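Local coordinates for putative uncharacterized protein (Trichoplax adhaerens, PDB 5OI9) that probably takes part in centriole assembly as a member of the STIL family, whose relatives bind CEP85 and promote PLK4 activation, this chain being its N-terminal domain, at residues V204-T209 and H239-V244; G231-N236 and P255-W260; R67-F72 and L122-A127; S54-H59 and A172-D177. All blocks are in the same frame, centred on the assembly; numbering follows the deposited sequence.

Contact 1 of 4, residues V204-T209 and H239-V244; sequences VSIVPT and HNLLLV
Loop 204-209 passes along strand 241-245, running at 56° to it where they touch. The backbones meet in a single beta bridge, Ile206 with Leu241. Leu241 N donates to Ser205 O over 3.2 Å, nearly straight and in the plane of that carbonyl. Val207 N returns a bond to Leu241 O at 2.9 Å, almost along the C=O axis. Beyond the bridge, Pro208 centres an inverse gamma turn and the direct backbone pairing ends. One water fills in here: it donates to Val207 O, accepts from Leu243 N at 3.0 Å and also bonds Thr209 OG1. A second water joins Thr209 OG1 to Leu243 O. The loop lines an edge strand of a seven-strand mixed sheet, then enters helix 210-216 with Thr209 at the N-cap position. On one side of the strand, the Val204 and Leu241 side chains cross at about a right angle, Val204 CG1, anti to its backbone N, 3.7 Å from Leu241 CD1. Ile206 CG2 lies 4.0 Å from Leu243 CG, also crosswise. On the other side, Leu242 CD2 takes two neighbours, Val207 CB at 3.6 Å and Thr209 CG2 at 3.7 Å. Strand 296-302 touches the Val204 and Ile206 side through Ile297 and Tyr301.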
loop_
_atom_site.group_PDB
_atom_site.type_symbol
_atom_site.label_atom_id
_atom_site.label_comp_id
_atom_site.label_asym_id
_atom_site.label_seq_id
_atom_site.Cartn_x
_atom_site.Cartn_y
_atom_site.Cartn_z
ATOM N N VAL A 204 28.560 7.610 -1.830
ATOM C CA VAL A 204 28.640 9.061 -1.719
ATOM C C VAL A 204 28.859 9.423 -0.256
ATOM O O VAL A 204 28.314 8.775 0.642
ATOM C CB VAL A 204 27.369 9.739 -2.274
ATOM C CG1 VAL A 204 27.497 11.249 -2.218
ATOM C CG2 VAL A 204 27.106 9.277 -3.700
ATOM N N SER A 205 29.665 10.455 -0.026
ATOM C CA SER A 205 29.987 10.884 1.329
ATOM C C SER A 205 28.745 11.391 2.055
ATOM O O SER A 205 27.952 12.163 1.507
ATOM C CB SER A 205 31.052 11.981 1.293
ATOM O OG SER A 205 31.221 12.562 2.573
ATOM N N ILE A 206 28.586 10.960 3.303
ATOM C CA ILE A 206 27.481 11.374 4.157
ATOM C C ILE A 206 28.057 12.114 5.357
ATOM O O ILE A 206 28.975 11.613 6.016
ATOM C CB ILE A 206 26.632 10.175 4.617
ATOM C CG1 ILE A 206 26.023 9.452 3.411
ATOM C CG2 ILE A 206 25.543 10.627 5.581
ATOM C CD1 ILE A 206 25.324 8.162 3.768
ATOM N N VAL A 207 27.520 13.299 5.633
ATOM C CA VAL A 207 27.923 14.044 6.831
ATOM C C VAL A 207 27.630 13.198 8.066
ATOM O O VAL A 207 26.487 12.727 8.237
ATOM C CB VAL A 207 27.184 15.391 6.900
ATOM C CG1 VAL A 207 27.709 16.234 8.053
ATOM C CG2 VAL A 207 27.313 16.136 5.582
ATOM N N PRO A 208 28.603 12.967 8.950
ATOM C CA PRO A 208 28.408 12.031 10.074
ATOM C C PRO A 208 27.613 12.638 11.228
ATOM O O PRO A 208 28.086 12.744 12.363
ATOM C CB PRO A 208 29.852 11.692 10.467
ATOM C CG PRO A 208 30.620 12.921 10.130
ATOM C CD PRO A 208 29.980 13.492 8.893
ATOM N N THR A 209 26.373 13.028 10.944
ATOM C CA THR A 209 25.467 13.466 11.995
ATOM C C THR A 209 25.037 12.271 12.848
ATOM O O THR A 209 25.354 11.113 12.559
ATOM C CB THR A 209 24.249 14.167 11.397
ATOM O OG1 THR A 209 23.531 13.249 10.561
ATOM C CG2 THR A 209 24.677 15.367 10.568
ATOM N N HIS A 239 28.537 19.644 -1.362
ATOM C CA HIS A 239 27.941 18.524 -2.093
ATOM C C HIS A 239 28.021 17.228 -1.289
ATOM O O HIS A 239 28.245 16.146 -1.837
ATOM C CB HIS A 239 28.580 18.352 -3.475
ATOM C CG HIS A 239 28.218 19.436 -4.444
ATOM N ND1 HIS A 239 28.529 19.369 -5.785
ATOM C CD2 HIS A 239 27.569 20.611 -4.266
ATOM C CE1 HIS A 239 28.088 20.457 -6.392
ATOM N NE2 HIS A 239 27.502 21.227 -5.492
ATOM N N ASN A 240 27.835 17.338 0.023
ATOM C CA ASN A 240 27.752 16.186 0.905
ATOM C C ASN A 240 26.306 15.963 1.329
ATOM O O ASN A 240 25.522 16.908 1.453
ATOM C CB ASN A 240 28.640 16.363 2.140
ATOM C CG ASN A 240 30.109 16.496 1.789
ATOM O OD1 ASN A 240 30.778 17.434 2.222
ATOM N ND2 ASN A 240 30.618 15.558 0.998
ATOM N N LEU A 241 25.963 14.698 1.554
ATOM C CA LEU A 241 24.596 14.305 1.862
ATOM C C LEU A 241 24.307 14.459 3.348
ATOM O O LEU A 241 25.120 14.080 4.197
ATOM C CB LEU A 241 24.347 12.857 1.435
ATOM C CG LEU A 241 24.667 12.502 -0.017
ATOM C CD1 LEU A 241 24.285 11.059 -0.311
ATOM C CD2 LEU A 241 23.965 13.455 -0.974
ATOM N N LEU A 242 23.136 15.011 3.654
ATOM C CA LEU A 242 22.647 15.143 5.020
ATOM C C LEU A 242 21.358 14.345 5.148
ATOM O O LEU A 242 20.422 14.549 4.368
ATOM C CB LEU A 242 22.407 16.612 5.381
ATOM C CG LEU A 242 23.601 17.400 5.919
ATOM C CD1 LEU A 242 23.298 18.891 5.955
ATOM C CD2 LEU A 242 23.957 16.901 7.306
ATOM N N LEU A 243 21.312 13.442 6.123
ATOM C CA LEU A 243 20.131 12.618 6.343
ATOM C C LEU A 243 19.154 13.347 7.253
ATOM O O LEU A 243 19.553 13.987 8.230
ATOM C CB LEU A 243 20.514 11.268 6.951
ATOM C CG LEU A 243 21.556 10.441 6.190
ATOM C CD1 LEU A 243 21.580 9.016 6.713
ATOM C CD2 LEU A 243 21.303 10.460 4.690
ATOM N N VAL A 244 17.868 13.249 6.924
ATOM C CA VAL A 244 16.819 13.992 7.609
ATOM C C VAL A 244 15.718 13.028 8.026
ATOM O O VAL A 244 15.354 12.119 7.270
ATOM C CB VAL A 244 16.249 15.115 6.715
ATOM C CG1 VAL A 244 15.289 15.984 7.500
ATOM C CG2 VAL A 244 17.372 15.963 6.125
HETATM O O HOH W 1 23.739 13.126 7.825
HETATM O O HOH W 2 21.167 14.537 10.358
#

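Contact 2 of 4, residues G231-N236 and P255-W260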
loop_
_atom_site.group_PDB
_atom_site.type_symbol
_atom_site.label_atom_id
_atom_site.label_comp_id
_atom_site.label_asym_id
_atom_site.label_seq_id
_atom_site.Cartn_x
_atom_site.Cartn_y
_atom_site.Cartn_z
ATOM N N GLY A 231 13.555 8.244 5.551
ATOM C CA GLY A 231 13.650 9.679 5.676
ATOM C C GLY A 231 14.070 10.285 4.359
ATOM O O GLY A 231 13.897 9.670 3.302
ATOM N N TYR A 232 14.640 11.480 4.404
ATOM C CA TYR A 232 14.982 12.196 3.189
ATOM C C TYR A 232 16.433 12.651 3.256
ATOM O O TYR A 232 17.042 12.707 4.329
ATOM C CB TYR A 232 14.008 13.364 2.967
ATOM C CG TYR A 232 12.583 12.862 2.880
ATOM C CD1 TYR A 232 12.062 12.404 1.678
ATOM C CD2 TYR A 232 11.779 12.789 4.011
ATOM C CE1 TYR A 232 10.770 11.915 1.596
ATOM C CE2 TYR A 232 10.485 12.303 3.941
ATOM C CZ TYR A 232 9.985 11.869 2.729
ATOM O OH TYR A 232 8.696 11.379 2.648
ATOM N N VAL A 233 16.989 12.941 2.084
ATOM C CA VAL A 233 18.404 13.259 1.936
ATOM C C VAL A 233 18.521 14.694 1.449
ATOM O O VAL A 233 17.997 15.043 0.383
ATOM C CB VAL A 233 19.109 12.296 0.969
ATOM C CG1 VAL A 233 20.580 12.673 0.830
ATOM C CG2 VAL A 233 18.961 10.862 1.445
ATOM N N ALA A 234 19.209 15.519 2.226
ATOM C CA ALA A 234 19.526 16.882 1.844
ATOM C C ALA A 234 20.997 16.953 1.441
ATOM O O ALA A 234 21.746 15.978 1.548
ATOM C CB ALA A 234 19.199 17.845 2.986
ATOM N N ILE A 235 21.419 18.120 0.969
ATOM C CA ILE A 235 22.779 18.307 0.475
ATOM C C ILE A 235 23.242 19.706 0.858
ATOM O O ILE A 235 22.444 20.650 0.883
ATOM C CB ILE A 235 22.857 18.070 -1.051
ATOM C CG1 ILE A 235 24.308 18.054 -1.537
ATOM C CG2 ILE A 235 22.048 19.112 -1.809
ATOM C CD1 ILE A 235 24.460 17.578 -2.969
ATOM N N ASN A 236 24.528 19.835 1.182
ATOM C CA ASN A 236 25.109 21.100 1.612
ATOM C C ASN A 236 26.010 21.672 0.520
ATOM O O ASN A 236 26.110 21.136 -0.589
ATOM C CB ASN A 236 25.875 20.927 2.929
ATOM C CG ASN A 236 27.011 19.921 2.829
ATOM O OD1 ASN A 236 27.367 19.460 1.743
ATOM N ND2 ASN A 236 27.590 19.578 3.973
ATOM N N PRO A 255 16.552 21.855 0.570
ATOM C CA PRO A 255 16.823 21.241 -0.743
ATOM C C PRO A 255 17.062 19.743 -0.608
ATOM O O PRO A 255 18.016 19.309 0.041
ATOM C CB PRO A 255 18.079 21.976 -1.225
ATOM C CG PRO A 255 18.727 22.479 0.025
ATOM C CD PRO A 255 17.595 22.824 0.947
ATOM N N LEU A 256 16.194 18.954 -1.237
ATOM C CA LEU A 256 16.223 17.504 -1.124
ATOM C C LEU A 256 16.687 16.878 -2.432
ATOM O O LEU A 256 16.351 17.360 -3.518
ATOM C CB LEU A 256 14.842 16.964 -0.740
ATOM C CG LEU A 256 14.335 17.383 0.643
ATOM C CD1 LEU A 256 12.900 16.934 0.860
ATOM C CD2 LEU A 256 15.247 16.821 1.730
ATOM N N VAL A 257 17.460 15.797 -2.322
ATOM C CA VAL A 257 18.001 15.093 -3.478
ATOM C C VAL A 257 17.638 13.617 -3.491
ATOM O O VAL A 257 18.081 12.893 -4.388
ATOM C CB VAL A 257 19.531 15.260 -3.572
ATOM C CG1 VAL A 257 19.892 16.707 -3.884
ATOM C CG2 VAL A 257 20.191 14.799 -2.276
ATOM N N GLY A 258 16.859 13.145 -2.527
ATOM C CA GLY A 258 16.500 11.741 -2.499
ATOM C C GLY A 258 16.032 11.327 -1.115
ATOM O O GLY A 258 15.547 12.145 -0.337
ATOM N N ILE A 259 16.190 10.032 -0.840
ATOM C CA ILE A 259 15.645 9.400 0.355
ATOM C C ILE A 259 16.658 8.411 0.913
ATOM O O ILE A 259 17.604 8.002 0.237
ATOM C CB ILE A 259 14.317 8.662 0.071
ATOM C CG1 ILE A 259 14.551 7.540 -0.945
ATOM C CG2 ILE A 259 13.254 9.625 -0.423
ATOM C CD1 ILE A 259 13.316 6.695 -1.233
ATOM N N TRP A 260 16.446 8.033 2.171
ATOM C CA TRP A 260 17.130 6.896 2.766
ATOM C C TRP A 260 16.088 5.934 3.319
ATOM O O TRP A 260 15.005 6.345 3.746
ATOM C CB TRP A 260 18.120 7.320 3.869
ATOM C CG TRP A 260 17.509 8.016 5.046
ATOM C CD1 TRP A 260 17.405 9.365 5.240
ATOM C CD2 TRP A 260 16.938 7.400 6.207
ATOM N NE1 TRP A 260 16.798 9.625 6.445
ATOM C CE2 TRP A 260 16.500 8.437 7.057
ATOM C CE3 TRP A 260 16.748 6.074 6.608
ATOM C CZ2 TRP A 260 15.883 8.188 8.282
ATOM C CZ3 TRP A 260 16.131 5.828 7.824
ATOM C CH2 TRP A 260 15.708 6.881 8.646
#
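Strands 229-235 and 256-264 run antiparallel and are joined here by four backbone hydrogen bonds. Gly231 and Trp260 form a hydrogen-bonded pair. Gly231 N reaches Trp260 O in the carbonyl plane at 3.0 Å, but Trp260 N sits well above the plane of Gly231 O. Tyr232 and Ile259 follow as a non-hydrogen-bonded pair, CA to CA 4.0 Å. Next, Val233 N donates to Gly258 O at 2.9 Å, while Val233 O accepts from Val257 N. Val233 thus bonds to both Val257 and Gly258, consistent with a local break in the regular pairing.

The CH-pi contact is at the glycine. Trp260 has CG in the crowded position between backbone N and carbonyl carbon (chi1 62°), so its indole folds back across Gly231. Gly231 CA lies 3.6 Å from the centroid of the five-membered ring, over its face. A side chain on Gly231 would clash with Trp260 NE1. An alanine in place of Trp260 would probably uncover Gly231 and would lose the NE1 bond to Val244 O.

Apolar contacts complete the pairing. Tyr232 CD1 meets Ile259 CG2 at 3.7 Å, and Val233 CG1 meets Val257 CG2 crosswise at 3.8 Å.

Helix 270-281 covers the Tyr232 and Ile259 face through Tyr279 and Ala275. Strand 241-245 bonds to 229-235 on its far edge, and strand 296-302 pairs with 256-264.

Contact 3 of 4, residues R67-F72 and L122-A127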
loop_
_atom_site.group_PDB
_atom_site.type_symbol
_atom_site.label_atom_id
_atom_site.label_comp_id
_atom_site.label_asym_id
_atom_site.label_seq_id
_atom_site.Cartn_x
_atom_site.Cartn_y
_atom_site.Cartn_z
ATOM N N ARG A 67 -30.653 0.857 -0.024
ATOM C CA ARG A 67 -30.637 -0.456 -0.660
ATOM C C ARG A 67 -29.242 -1.068 -0.617
ATOM O O ARG A 67 -29.090 -2.283 -0.444
ATOM C CB ARG A 67 -31.141 -0.348 -2.097
ATOM C CG ARG A 67 -31.441 -1.685 -2.753
ATOM C CD ARG A 67 -32.010 -1.484 -4.147
ATOM N NE ARG A 67 -31.226 -0.513 -4.905
ATOM C CZ ARG A 67 -30.101 -0.804 -5.550
ATOM N NH1 ARG A 67 -29.624 -2.041 -5.530
ATOM N NH2 ARG A 67 -29.451 0.144 -6.214
ATOM N N ILE A 68 -28.213 -0.238 -0.749
ATOM C CA ILE A 68 -26.825 -0.666 -0.628
ATOM C C ILE A 68 -26.283 -0.106 0.679
ATOM O O ILE A 68 -26.142 1.113 0.833
ATOM C CB ILE A 68 -25.982 -0.203 -1.822
ATOM C CG1 ILE A 68 -26.545 -0.790 -3.117
ATOM C CG2 ILE A 68 -24.525 -0.590 -1.628
ATOM C CD1 ILE A 68 -25.766 -0.404 -4.346
ATOM N N GLN A 69 -25.981 -0.989 1.624
ATOM C CA GLN A 69 -25.371 -0.576 2.875
ATOM C C GLN A 69 -23.882 -0.311 2.686
ATOM O O GLN A 69 -23.210 -0.955 1.876
ATOM C CB GLN A 69 -25.579 -1.636 3.960
ATOM C CG GLN A 69 -27.016 -1.769 4.433
ATOM C CD GLN A 69 -27.731 -2.959 3.817
ATOM O OE1 GLN A 69 -27.317 -3.481 2.784
ATOM N NE2 GLN A 69 -28.802 -3.404 4.463
ATOM N N LYS A 70 -23.368 0.648 3.452
ATOM C CA LYS A 70 -21.967 1.054 3.388
ATOM C C LYS A 70 -21.308 0.733 4.722
ATOM O O LYS A 70 -21.632 1.350 5.743
ATOM C CB LYS A 70 -21.844 2.544 3.073
ATOM C CG LYS A 70 -22.455 2.962 1.752
ATOM C CD LYS A 70 -21.666 2.420 0.574
ATOM C CE LYS A 70 -22.134 3.046 -0.730
ATOM N NZ LYS A 70 -21.285 2.617 -1.877
ATOM N N PHE A 71 -20.379 -0.222 4.713
ATOM C CA PHE A 71 -19.628 -0.565 5.915
ATOM C C PHE A 71 -18.131 -0.522 5.644
ATOM O O PHE A 71 -17.695 -0.077 4.577
ATOM C CB PHE A 71 -20.005 -1.958 6.429
ATOM C CG PHE A 71 -21.465 -2.130 6.728
ATOM C CD1 PHE A 71 -22.074 -1.402 7.737
ATOM C CD2 PHE A 71 -22.224 -3.045 6.016
ATOM C CE1 PHE A 71 -23.417 -1.569 8.018
ATOM C CE2 PHE A 71 -23.568 -3.219 6.294
ATOM C CZ PHE A 71 -24.165 -2.480 7.295
ATOM N N PHE A 72 -17.338 -0.997 6.602
ATOM C CA PHE A 72 -15.904 -1.164 6.424
ATOM C C PHE A 72 -15.498 -2.564 6.853
ATOM O O PHE A 72 -16.040 -3.112 7.818
ATOM C CB PHE A 72 -15.098 -0.129 7.232
ATOM C CG PHE A 72 -15.302 1.289 6.787
ATOM C CD1 PHE A 72 -14.655 1.776 5.664
ATOM C CD2 PHE A 72 -16.134 2.140 7.497
ATOM C CE1 PHE A 72 -14.838 3.084 5.250
ATOM C CE2 PHE A 72 -16.322 3.448 7.089
ATOM C CZ PHE A 72 -15.674 3.921 5.964
ATOM N N LEU A 122 -16.813 -1.408 2.283
ATOM C CA LEU A 122 -17.638 -2.580 2.019
ATOM C C LEU A 122 -19.041 -2.129 1.646
ATOM O O LEU A 122 -19.727 -1.494 2.454
ATOM C CB LEU A 122 -17.683 -3.511 3.231
ATOM C CG LEU A 122 -18.652 -4.688 3.112
ATOM C CD1 LEU A 122 -18.236 -5.604 1.974
ATOM C CD2 LEU A 122 -18.740 -5.456 4.422
ATOM N N SER A 123 -19.457 -2.448 0.426
ATOM C CA SER A 123 -20.814 -2.206 -0.038
ATOM C C SER A 123 -21.539 -3.536 -0.140
ATOM O O SER A 123 -21.052 -4.463 -0.798
ATOM C CB SER A 123 -20.820 -1.499 -1.396
ATOM O OG SER A 123 -20.385 -0.156 -1.278
HETATM N N MSE A 124 -22.688 -3.641 0.516
HETATM C CA MSE A 124 -23.472 -4.853 0.363
HETATM C C MSE A 124 -24.962 -4.600 0.215
HETATM O O MSE A 124 -25.503 -3.638 0.752
HETATM C CB MSE A 124 -23.208 -5.817 1.523
HETATM C CG MSE A 124 -23.311 -5.254 2.914
HETATM SE SE MSE A 124 -22.483 -6.541 4.127
HETATM C CE MSE A 124 -23.233 -8.181 3.391
ATOM N N GLN A 125 -25.610 -5.478 -0.546
ATOM C CA GLN A 125 -27.024 -5.358 -0.852
ATOM C C GLN A 125 -27.645 -6.745 -0.901
ATOM O O GLN A 125 -27.010 -7.717 -1.321
ATOM C CB GLN A 125 -27.256 -4.639 -2.187
ATOM C CG GLN A 125 -26.541 -5.279 -3.371
ATOM C CD GLN A 125 -26.945 -4.671 -4.702
ATOM O OE1 GLN A 125 -28.090 -4.262 -4.887
ATOM N NE2 GLN A 125 -26.000 -4.603 -5.635
ATOM N N LEU A 126 -28.899 -6.824 -0.466
ATOM C CA LEU A 126 -29.655 -8.065 -0.550
ATOM C C LEU A 126 -30.005 -8.356 -2.003
ATOM O O LEU A 126 -30.557 -7.500 -2.700
ATOM C CB LEU A 126 -30.919 -7.963 0.305
ATOM C CG LEU A 126 -31.885 -9.147 0.332
ATOM C CD1 LEU A 126 -31.244 -10.353 1.001
ATOM C CD2 LEU A 126 -33.177 -8.758 1.040
ATOM N N ALA A 127 -29.665 -9.556 -2.467
ATOM C CA ALA A 127 -29.979 -9.943 -3.837
ATOM C C ALA A 127 -31.487 -10.023 -4.034
ATOM O O ALA A 127 -32.221 -10.466 -3.148
ATOM C CB ALA A 127 -29.339 -11.291 -4.173
HETATM O O HOH W 3 -30.243 -4.333 0.190
#
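This is an antiparallel strand pairing in the nine-strand mixed sheet, near the start of strand 69-79 and the end of strand 118-126. Gln69 and Met124 form one hydrogen-bonded pair. Gln69 N donates to Met124 O at 2.8 Å, nearly along the C=O axis, and Met124 N donates back to Gln69 O. Phe71 and Leu122 form the other. Phe71 N to Leu122 O is short and straight, 2.7 Å and 175°, whereas Leu122 N approaches Phe71 O from above the carbonyl plane.

Between them, Lys70 and Ser123 are a non-hydrogen-bonded pair with side chains on the same face. The lysine chain bends at chi2 (-69°), and Lys70 NZ donates a hydrogen bond to Ser123 OG at 3.0 Å. Ser123 CB also packs on Ile68 CG2, 3.8 Å away. An alanine in place of Ser123 would remove the OG acceptor and would probably leave the lysine tail less fixed.

The opposite face, with Phe71, Leu122 and Met124, lies under helix 45-61, in a helix-on-sheet layer. Met124, a selenomethionine, makes a Met-aromatic contact: SE is at the edge of the Phe71 ring, 5.1 Å from its centroid. Met124 CG is 4.0 Å from Phe71 CE2. Phe92 meets Phe71 edge-to-face. Strand 167-176 bonds to the other edge of 118-126. Next to the Gln69-Met124 pair, a water donates to Arg67 O and accepts from Leu126 N at 2.9 Å.

Contact 4 of 4, residues S54-H59 and A172-D177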
loop_
_atom_site.group_PDB
_atom_site.type_symbol
_atom_site.label_atom_id
_atom_site.label_comp_id
_atom_site.label_asym_id
_atom_site.label_seq_id
_atom_site.Cartn_x
_atom_site.Cartn_y
_atom_site.Cartn_z
ATOM N N SER A 54 -25.167 -7.812 10.389
ATOM C CA SER A 54 -25.493 -6.406 10.599
ATOM C C SER A 54 -26.314 -5.852 9.443
ATOM O O SER A 54 -27.259 -5.082 9.654
ATOM C CB SER A 54 -24.210 -5.597 10.781
ATOM O OG SER A 54 -23.394 -6.171 11.788
ATOM N N ALA A 55 -25.975 -6.242 8.214
ATOM C CA ALA A 55 -26.695 -5.739 7.050
ATOM C C ALA A 55 -28.137 -6.227 7.033
ATOM O O ALA A 55 -29.052 -5.467 6.691
ATOM C CB ALA A 55 -25.975 -6.158 5.767
ATOM N N TYR A 56 -28.360 -7.489 7.405
ATOM C CA TYR A 56 -29.693 -8.070 7.281
ATOM C C TYR A 56 -30.651 -7.497 8.319
ATOM O O TYR A 56 -31.840 -7.313 8.035
ATOM C CB TYR A 56 -29.617 -9.591 7.401
ATOM C CG TYR A 56 -30.900 -10.285 7.015
ATOM C CD1 TYR A 56 -31.447 -10.113 5.751
ATOM C CD2 TYR A 56 -31.565 -11.114 7.909
ATOM C CE1 TYR A 56 -32.621 -10.741 5.387
ATOM C CE2 TYR A 56 -32.742 -11.749 7.553
ATOM C CZ TYR A 56 -33.264 -11.559 6.291
ATOM O OH TYR A 56 -34.434 -12.186 5.926
ATOM N N GLN A 57 -30.157 -7.216 9.526
ATOM C CA GLN A 57 -31.004 -6.595 10.539
ATOM C C GLN A 57 -31.495 -5.230 10.071
ATOM O O GLN A 57 -32.691 -4.928 10.145
ATOM C CB GLN A 57 -30.247 -6.472 11.863
ATOM C CG GLN A 57 -29.997 -7.797 12.566
ATOM C CD GLN A 57 -29.682 -7.625 14.038
ATOM O OE1 GLN A 57 -29.188 -6.578 14.463
ATOM N NE2 GLN A 57 -29.978 -8.650 14.831
ATOM N N LEU A 58 -30.580 -4.399 9.567
ATOM C CA LEU A 58 -30.960 -3.070 9.097
ATOM C C LEU A 58 -31.995 -3.149 7.979
ATOM O O LEU A 58 -32.995 -2.425 7.995
ATOM C CB LEU A 58 -29.717 -2.310 8.631
ATOM C CG LEU A 58 -28.776 -1.804 9.726
ATOM C CD1 LEU A 58 -27.411 -1.484 9.140
ATOM C CD2 LEU A 58 -29.367 -0.579 10.402
ATOM N N HIS A 59 -31.780 -4.029 6.999
ATOM C CA HIS A 59 -32.685 -4.076 5.856
ATOM C C HIS A 59 -34.085 -4.546 6.235
ATOM O O HIS A 59 -35.035 -4.280 5.488
ATOM C CB HIS A 59 -32.108 -4.980 4.762
ATOM C CG HIS A 59 -32.891 -4.955 3.485
ATOM N ND1 HIS A 59 -34.058 -5.669 3.314
ATOM C CD2 HIS A 59 -32.675 -4.302 2.318
ATOM C CE1 HIS A 59 -34.527 -5.459 2.098
ATOM N NE2 HIS A 59 -33.707 -4.632 1.472
ATOM N N ALA A 172 -20.391 -6.930 -1.876
ATOM C CA ALA A 172 -20.952 -8.198 -1.423
ATOM C C ALA A 172 -22.447 -8.211 -1.692
ATOM O O ALA A 172 -23.176 -7.342 -1.210
ATOM C CB ALA A 172 -20.668 -8.427 0.064
ATOM N N THR A 173 -22.906 -9.189 -2.460
ATOM C CA THR A 173 -24.331 -9.417 -2.662
ATOM C C THR A 173 -24.715 -10.678 -1.900
ATOM O O THR A 173 -24.108 -11.736 -2.104
ATOM C CB THR A 173 -24.663 -9.546 -4.146
ATOM O OG1 THR A 173 -24.226 -8.367 -4.832
ATOM C CG2 THR A 173 -26.157 -9.701 -4.339
ATOM N N TYR A 174 -25.695 -10.563 -1.009
ATOM C CA TYR A 174 -26.061 -11.667 -0.135
ATOM C C TYR A 174 -27.536 -12.015 -0.286
ATOM O O TYR A 174 -28.344 -11.223 -0.782
ATOM C CB TYR A 174 -25.751 -11.353 1.337
ATOM C CG TYR A 174 -26.622 -10.279 1.954
ATOM C CD1 TYR A 174 -26.375 -8.936 1.712
ATOM C CD2 TYR A 174 -27.681 -10.609 2.794
ATOM C CE1 TYR A 174 -27.159 -7.951 2.277
ATOM C CE2 TYR A 174 -28.472 -9.629 3.364
ATOM C CZ TYR A 174 -28.207 -8.303 3.102
ATOM O OH TYR A 174 -28.991 -7.322 3.666
ATOM N N TYR A 175 -27.872 -13.224 0.154
ATOM C CA TYR A 175 -29.243 -13.706 0.143
ATOM C C TYR A 175 -29.430 -14.660 1.312
ATOM O O TYR A 175 -28.534 -15.447 1.629
ATOM C CB TYR A 175 -29.583 -14.406 -1.176
ATOM C CG TYR A 175 -31.055 -14.704 -1.348
ATOM C CD1 TYR A 175 -31.937 -13.718 -1.774
ATOM C CD2 TYR A 175 -31.565 -15.971 -1.091
ATOM C CE1 TYR A 175 -33.284 -13.981 -1.934
ATOM C CE2 TYR A 175 -32.914 -16.245 -1.249
ATOM C CZ TYR A 175 -33.766 -15.245 -1.671
ATOM O OH TYR A 175 -35.108 -15.510 -1.831
ATOM N N VAL A 176 -30.592 -14.576 1.955
ATOM C CA VAL A 176 -30.951 -15.450 3.064
ATOM C C VAL A 176 -32.210 -16.211 2.681
ATOM O O VAL A 176 -33.208 -15.605 2.276
ATOM C CB VAL A 176 -31.171 -14.663 4.370
ATOM C CG1 VAL A 176 -31.620 -15.599 5.483
ATOM C CG2 VAL A 176 -29.911 -13.936 4.770
ATOM N N ASP A 177 -32.154 -17.537 2.790
ATOM C CA ASP A 177 -33.348 -18.366 2.700
ATOM C C ASP A 177 -33.422 -19.256 3.932
ATOM O O ASP A 177 -32.668 -19.053 4.888
ATOM C CB ASP A 177 -33.351 -19.198 1.413
ATOM C CG ASP A 177 -32.041 -19.920 1.179
ATOM O OD1 ASP A 177 -31.630 -20.717 2.048
ATOM O OD2 ASP A 177 -31.424 -19.693 0.116
#
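Here helix 45-61 packs on one face of the nine-strand mixed sheet, meeting strand 167-176. The short helix and strand segments pass 10.4 Å apart at their axes, with a crossing angle of -68°. Side chains bridge that gap, and no hydrogen bond crosses it.

Tyr174 and Val176, two residues apart on the strand, both point toward the helix. Tyr174 has CG in the crowded position between backbone N and carbonyl carbon (chi1 69°). Its ring reaches the helix with the hydroxyl end leading. Tyr174 OH lies 3.9 Å from Ala55 CB and 4.0 Å from His59 CB. It also approaches Ala55 O, whose backbone partner is His59 N at 3.1 Å.

Tyr56 holds CG anti to its backbone N (chi1 -169°), which carries the ring across to the strand. There the Tyr56 and Tyr174 side chains cross at about a right angle. Tyr56 CD1 meets the edge of the Tyr174 ring, in its plane, 3.8 Å from Tyr174 CE2. Val176 sits over a face of the Tyr56 ring in a CH-pi contact. Val176 CG2 stands almost directly above the ring centre, 4.2 Å from the centroid of the Tyr56 ring.

Around Tyr174, Met124 and Leu126 of strand 118-126 touch its side chain, as do Gln69 of strand 69-79 and Ile183 of strand 180-192. Ala55 also rests on Phe71 and Met124, so the helix spans three neighbouring strands.

How the contacts relate
The four contacts form two pairs at opposite ends of an elongated domain. Contacts 3 and 4 have centres 8 Å apart and share the nine-strand sheet, where strands 118-126 and 167-176 are neighbours. Contact 3 is nested inside the chain loop that contact 4 closes. Contacts 1 and 2 come later in the sequence. Their segments alternate along the chain, their centres are 9 Å apart, and strands 241-245 and 229-235 are adjacent in the seven-strand sheet. Contacts 1 and 3 have centres about 52 Å apart and do not touch. The two ends of the STIL N-terminal domain hold separate mixed sheets, each with helices packed against it.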